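Local structure of beta-galactosidase (Marinomonas sp. ef1, 6Y2K) at residues 108-122 with 218-230. The protein probably hydrolyses terminal beta-D-galactose residues from beta-galactosides, as a cold-active, hexameric family GH42 glycoside hydrolase of an Antarctic bacterium. Sequence-based numbering, arbitrary orientation.
Sequences FASLEYREECRRMVT and QVVAFNKLQVDIL
Phe108 lies with one ring face under Val219, whose CG2 sits 3.6 Å from the ring centroid, almost on the normal, in a CH-pi contact. The same ring turns an edge to the face of Phe222, a T-shaped pair with centroids 5.2 Å apart and planes at 86°. The far end of the Phe222 ring reaches Cys117, with Cys117 SG lying obliquely, 3.8 Å from Phe222 CZ, while Tyr113 CD2 meets the ring edge in plane. Arg114 fits as a knob among Gln218, Ala221, Phe222 and Leu225. Its NE and NH2 both grip Phe108 O side-on, NH2 at 2.8 Å, and NH2 also gives a bent bond (143°) to Gln218 OE1, 3.0 Å away; the two bonds to Phe108 O set the guanidinium's orientation, and its plane lies close to that of the Gln218 amide. Two waters donate to the same OE1. Helices 111-128 and 205-233, which follow strands 67-71 and 134-138 of the TIM barrel, run side by side here; the axes of segments 111-122 and 218-230 come within 9.8 Å at -26°. Farther along, Val121 CG1 packs on Ile229 CG2 at 3.9 Å, and Val121 CG2 lies against the amide of Gln226, which hydrogen-bonds Thr72 and Thr74. Ile229 CD1 ends 3.5 Å from Thr122 OG1, a hydroxyl already bonded to Arg118 O.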
# COMPACT_ATOMS: atom_id res chain seq x y z
N PHE A 108 -45.31 20.73 -13.02
CA PHE A 108 -45.62 21.10 -14.41
C PHE A 108 -47.01 20.62 -14.86
O PHE A 108 -47.57 21.15 -15.84
CB PHE A 108 -44.57 20.51 -15.37
CG PHE A 108 -43.22 21.14 -15.27
CD1 PHE A 108 -42.93 22.30 -15.97
CD2 PHE A 108 -42.20 20.56 -14.50
CE1 PHE A 108 -41.68 22.89 -15.90
CE2 PHE A 108 -40.95 21.14 -14.42
CZ PHE A 108 -40.69 22.31 -15.13
N ALA A 109 -47.56 19.61 -14.17
CA ALA A 109 -48.90 19.09 -14.49
C ALA A 109 -50.05 19.95 -13.99
O ALA A 109 -51.20 19.72 -14.39
CB ALA A 109 -49.05 17.66 -13.95
N SER A 110 -49.77 20.92 -13.11
CA SER A 110 -50.81 21.74 -12.49
C SER A 110 -51.46 22.66 -13.51
O SER A 110 -50.83 23.59 -14.00
CB SER A 110 -50.24 22.59 -11.35
OG SER A 110 -51.25 23.43 -10.81
N LEU A 111 -52.73 22.42 -13.81
CA LEU A 111 -53.47 23.26 -14.75
C LEU A 111 -53.82 24.62 -14.14
O LEU A 111 -53.82 25.65 -14.84
CB LEU A 111 -54.73 22.53 -15.23
CG LEU A 111 -54.49 21.18 -15.91
CD1 LEU A 111 -55.81 20.59 -16.38
CD2 LEU A 111 -53.51 21.29 -17.07
N GLU A 112 -54.06 24.64 -12.82
CA GLU A 112 -54.31 25.89 -12.11
C GLU A 112 -53.09 26.82 -12.19
O GLU A 112 -53.24 28.00 -12.48
CB GLU A 112 -54.70 25.64 -10.64
CG GLU A 112 -56.06 24.98 -10.45
CD GLU A 112 -56.52 24.92 -9.00
OE1 GLU A 112 -55.97 25.64 -8.13
OE2 GLU A 112 -57.47 24.16 -8.70
N TYR A 113 -51.88 26.30 -11.95
CA TYR A 113 -50.69 27.15 -12.03
C TYR A 113 -50.42 27.58 -13.48
O TYR A 113 -49.97 28.70 -13.72
CB TYR A 113 -49.44 26.52 -11.40
CG TYR A 113 -48.26 27.47 -11.37
CD1 TYR A 113 -48.40 28.76 -10.85
CD2 TYR A 113 -47.01 27.10 -11.88
CE1 TYR A 113 -47.33 29.65 -10.83
CE2 TYR A 113 -45.93 27.98 -11.86
CZ TYR A 113 -46.11 29.26 -11.33
OH TYR A 113 -45.08 30.15 -11.30
N ARG A 114 -50.70 26.71 -14.45
CA ARG A 114 -50.55 27.11 -15.86
C ARG A 114 -51.42 28.32 -16.21
O ARG A 114 -50.98 29.18 -16.97
CB ARG A 114 -50.88 25.97 -16.81
CG ARG A 114 -49.75 24.98 -16.97
CD ARG A 114 -50.14 23.94 -17.99
NE ARG A 114 -49.39 22.72 -17.83
CZ ARG A 114 -49.57 21.63 -18.56
NH1 ARG A 114 -50.48 21.58 -19.54
NH2 ARG A 114 -48.83 20.56 -18.32
N GLU A 115 -52.65 28.37 -15.69
CA GLU A 115 -53.50 29.53 -15.93
C GLU A 115 -52.93 30.79 -15.26
O GLU A 115 -52.95 31.86 -15.86
CB GLU A 115 -54.96 29.27 -15.51
CG GLU A 115 -55.67 28.29 -16.43
CD GLU A 115 -55.55 28.65 -17.90
OE1 GLU A 115 -56.01 29.75 -18.28
OE2 GLU A 115 -55.01 27.85 -18.70
N GLU A 116 -52.39 30.65 -14.04
CA GLU A 116 -51.71 31.79 -13.40
C GLU A 116 -50.49 32.25 -14.21
O GLU A 116 -50.25 33.45 -14.33
CB GLU A 116 -51.28 31.48 -11.95
CG GLU A 116 -52.43 31.23 -10.98
CD GLU A 116 -53.06 32.51 -10.42
OE1 GLU A 116 -52.89 33.60 -11.00
OE2 GLU A 116 -53.74 32.41 -9.37
N CYS A 117 -49.75 31.30 -14.79
CA CYS A 117 -48.62 31.62 -15.68
C CYS A 117 -49.10 32.34 -16.94
O CYS A 117 -48.46 33.30 -17.38
CB CYS A 117 -47.81 30.37 -16.04
SG CYS A 117 -46.87 29.69 -14.64
N ARG A 118 -50.20 31.86 -17.53
CA ARG A 118 -50.80 32.51 -18.69
C ARG A 118 -51.10 33.99 -18.39
O ARG A 118 -50.78 34.86 -19.20
CB ARG A 118 -52.08 31.81 -19.15
CG ARG A 118 -52.53 32.20 -20.57
CD ARG A 118 -53.93 31.67 -20.88
NE ARG A 118 -54.03 30.24 -20.62
CZ ARG A 118 -53.53 29.30 -21.40
NH1 ARG A 118 -52.87 29.63 -22.51
NH2 ARG A 118 -53.67 28.03 -21.07
N ARG A 119 -51.69 34.25 -17.21
CA ARG A 119 -52.01 35.62 -16.78
C ARG A 119 -50.77 36.50 -16.67
O ARG A 119 -50.73 37.59 -17.24
CB ARG A 119 -52.74 35.63 -15.42
CG ARG A 119 -53.23 37.02 -15.02
CD ARG A 119 -53.75 37.14 -13.59
NE ARG A 119 -52.73 36.80 -12.60
CZ ARG A 119 -52.05 37.69 -11.88
NH1 ARG A 119 -52.27 38.99 -11.99
NH2 ARG A 119 -51.14 37.23 -11.03
N MET A 120 -49.77 36.04 -15.92
CA MET A 120 -48.58 36.85 -15.65
C MET A 120 -47.71 37.05 -16.90
O MET A 120 -47.21 38.16 -17.13
CB MET A 120 -47.74 36.27 -14.50
CG MET A 120 -46.39 36.95 -14.29
SD MET A 120 -46.49 38.72 -13.95
CE MET A 120 -46.98 38.72 -12.23
N VAL A 121 -47.53 36.00 -17.68
CA VAL A 121 -46.71 36.10 -18.89
C VAL A 121 -47.39 37.02 -19.92
O VAL A 121 -46.71 37.79 -20.60
CB VAL A 121 -46.36 34.73 -19.50
CG1 VAL A 121 -45.64 34.88 -20.84
CG2 VAL A 121 -45.48 33.95 -18.52
N THR A 122 -48.71 36.93 -20.03
CA THR A 122 -49.47 37.86 -20.87
C THR A 122 -49.31 39.31 -20.40
O THR A 122 -49.03 40.19 -21.21
CB THR A 122 -50.96 37.49 -20.94
OG1 THR A 122 -51.10 36.18 -21.48
CG2 THR A 122 -51.74 38.49 -21.83
N GLN A 218 -45.13 17.35 -20.06
CA GLN A 218 -45.71 18.44 -19.26
C GLN A 218 -44.77 19.66 -19.21
O GLN A 218 -45.23 20.81 -19.19
CB GLN A 218 -46.07 17.99 -17.83
CG GLN A 218 -46.96 16.74 -17.70
CD GLN A 218 -48.13 16.69 -18.69
OE1 GLN A 218 -48.97 17.60 -18.74
NE2 GLN A 218 -48.18 15.64 -19.47
N VAL A 219 -43.45 19.41 -19.21
CA VAL A 219 -42.47 20.50 -19.33
C VAL A 219 -42.61 21.17 -20.70
O VAL A 219 -42.65 22.39 -20.79
CB VAL A 219 -41.01 20.04 -19.09
CG1 VAL A 219 -40.04 21.22 -19.21
CG2 VAL A 219 -40.87 19.38 -17.72
N VAL A 220 -42.71 20.36 -21.76
CA VAL A 220 -42.92 20.87 -23.13
C VAL A 220 -44.16 21.76 -23.18
O VAL A 220 -44.08 22.89 -23.68
CB VAL A 220 -43.04 19.71 -24.16
CG1 VAL A 220 -43.37 20.24 -25.56
CG2 VAL A 220 -41.74 18.90 -24.20
N ALA A 221 -45.28 21.28 -22.63
CA ALA A 221 -46.56 22.02 -22.62
C ALA A 221 -46.51 23.31 -21.81
O ALA A 221 -47.02 24.35 -22.25
CB ALA A 221 -47.69 21.13 -22.11
N PHE A 222 -45.91 23.24 -20.62
CA PHE A 222 -45.71 24.40 -19.74
C PHE A 222 -44.92 25.51 -20.43
O PHE A 222 -45.26 26.69 -20.33
CB PHE A 222 -45.00 23.96 -18.46
CG PHE A 222 -44.80 25.04 -17.43
CD1 PHE A 222 -43.67 25.85 -17.45
CD2 PHE A 222 -45.71 25.20 -16.38
CE1 PHE A 222 -43.46 26.82 -16.47
CE2 PHE A 222 -45.51 26.17 -15.40
CZ PHE A 222 -44.39 26.98 -15.45
N ASN A 223 -43.86 25.11 -21.13
CA ASN A 223 -43.01 26.04 -21.87
C ASN A 223 -43.74 26.60 -23.10
O ASN A 223 -43.66 27.80 -23.39
CB ASN A 223 -41.70 25.35 -22.28
CG ASN A 223 -40.75 26.29 -23.01
OD1 ASN A 223 -40.27 27.27 -22.43
ND2 ASN A 223 -40.49 26.00 -24.28
N LYS A 224 -44.45 25.73 -23.81
CA LYS A 224 -45.16 26.10 -25.04
C LYS A 224 -46.23 27.18 -24.81
O LYS A 224 -46.43 28.04 -25.68
CB LYS A 224 -45.77 24.86 -25.69
CG LYS A 224 -46.49 25.07 -27.02
CD LYS A 224 -45.64 25.86 -28.02
CE LYS A 224 -46.01 25.57 -29.47
NZ LYS A 224 -47.40 25.97 -29.81
N LEU A 225 -46.90 27.15 -23.66
CA LEU A 225 -47.90 28.18 -23.39
C LEU A 225 -47.25 29.57 -23.29
O LEU A 225 -47.82 30.55 -23.77
CB LEU A 225 -48.78 27.84 -22.18
CG LEU A 225 -48.49 28.31 -20.76
CD1 LEU A 225 -48.75 29.80 -20.54
CD2 LEU A 225 -49.33 27.49 -19.79
N GLN A 226 -46.06 29.65 -22.71
CA GLN A 226 -45.32 30.91 -22.61
C GLN A 226 -44.81 31.34 -23.99
O GLN A 226 -44.93 32.51 -24.36
CB GLN A 226 -44.18 30.81 -21.60
CG GLN A 226 -44.65 30.44 -20.18
CD GLN A 226 -43.65 30.75 -19.07
OE1 GLN A 226 -42.76 31.60 -19.24
NE2 GLN A 226 -43.78 30.07 -17.95
N VAL A 227 -44.25 30.40 -24.74
CA VAL A 227 -43.76 30.67 -26.10
C VAL A 227 -44.87 31.26 -27.00
O VAL A 227 -44.63 32.23 -27.73
CB VAL A 227 -43.17 29.39 -26.75
CG1 VAL A 227 -42.98 29.55 -28.26
CG2 VAL A 227 -41.84 29.02 -26.09
N ASP A 228 -46.07 30.67 -26.95
CA ASP A 228 -47.18 31.15 -27.80
C ASP A 228 -47.52 32.62 -27.49
O ASP A 228 -47.72 33.42 -28.42
CB ASP A 228 -48.42 30.28 -27.67
CG ASP A 228 -48.24 28.90 -28.28
OD1 ASP A 228 -47.29 28.65 -29.06
OD2 ASP A 228 -49.10 28.04 -27.99
N ILE A 229 -47.56 32.97 -26.20
CA ILE A 229 -47.79 34.35 -25.77
C ILE A 229 -46.68 35.29 -26.24
O ILE A 229 -46.97 36.40 -26.73
CB ILE A 229 -47.92 34.45 -24.23
CG1 ILE A 229 -49.18 33.72 -23.74
CG2 ILE A 229 -47.96 35.91 -23.77
CD1 ILE A 229 -49.14 33.34 -22.28
N LEU A 230 -45.43 34.86 -26.09
CA LEU A 230 -44.28 35.67 -26.45
C LEU A 230 -44.14 35.84 -27.97
O LEU A 230 -43.73 36.92 -28.42
CB LEU A 230 -42.99 35.12 -25.82
CG LEU A 230 -42.95 35.18 -24.28
CD1 LEU A 230 -41.85 34.29 -23.72
CD2 LEU A 230 -42.78 36.62 -23.78
O HOH W 1 -51.36 18.65 -17.28
O HOH W 2 -50.55 18.71 -20.62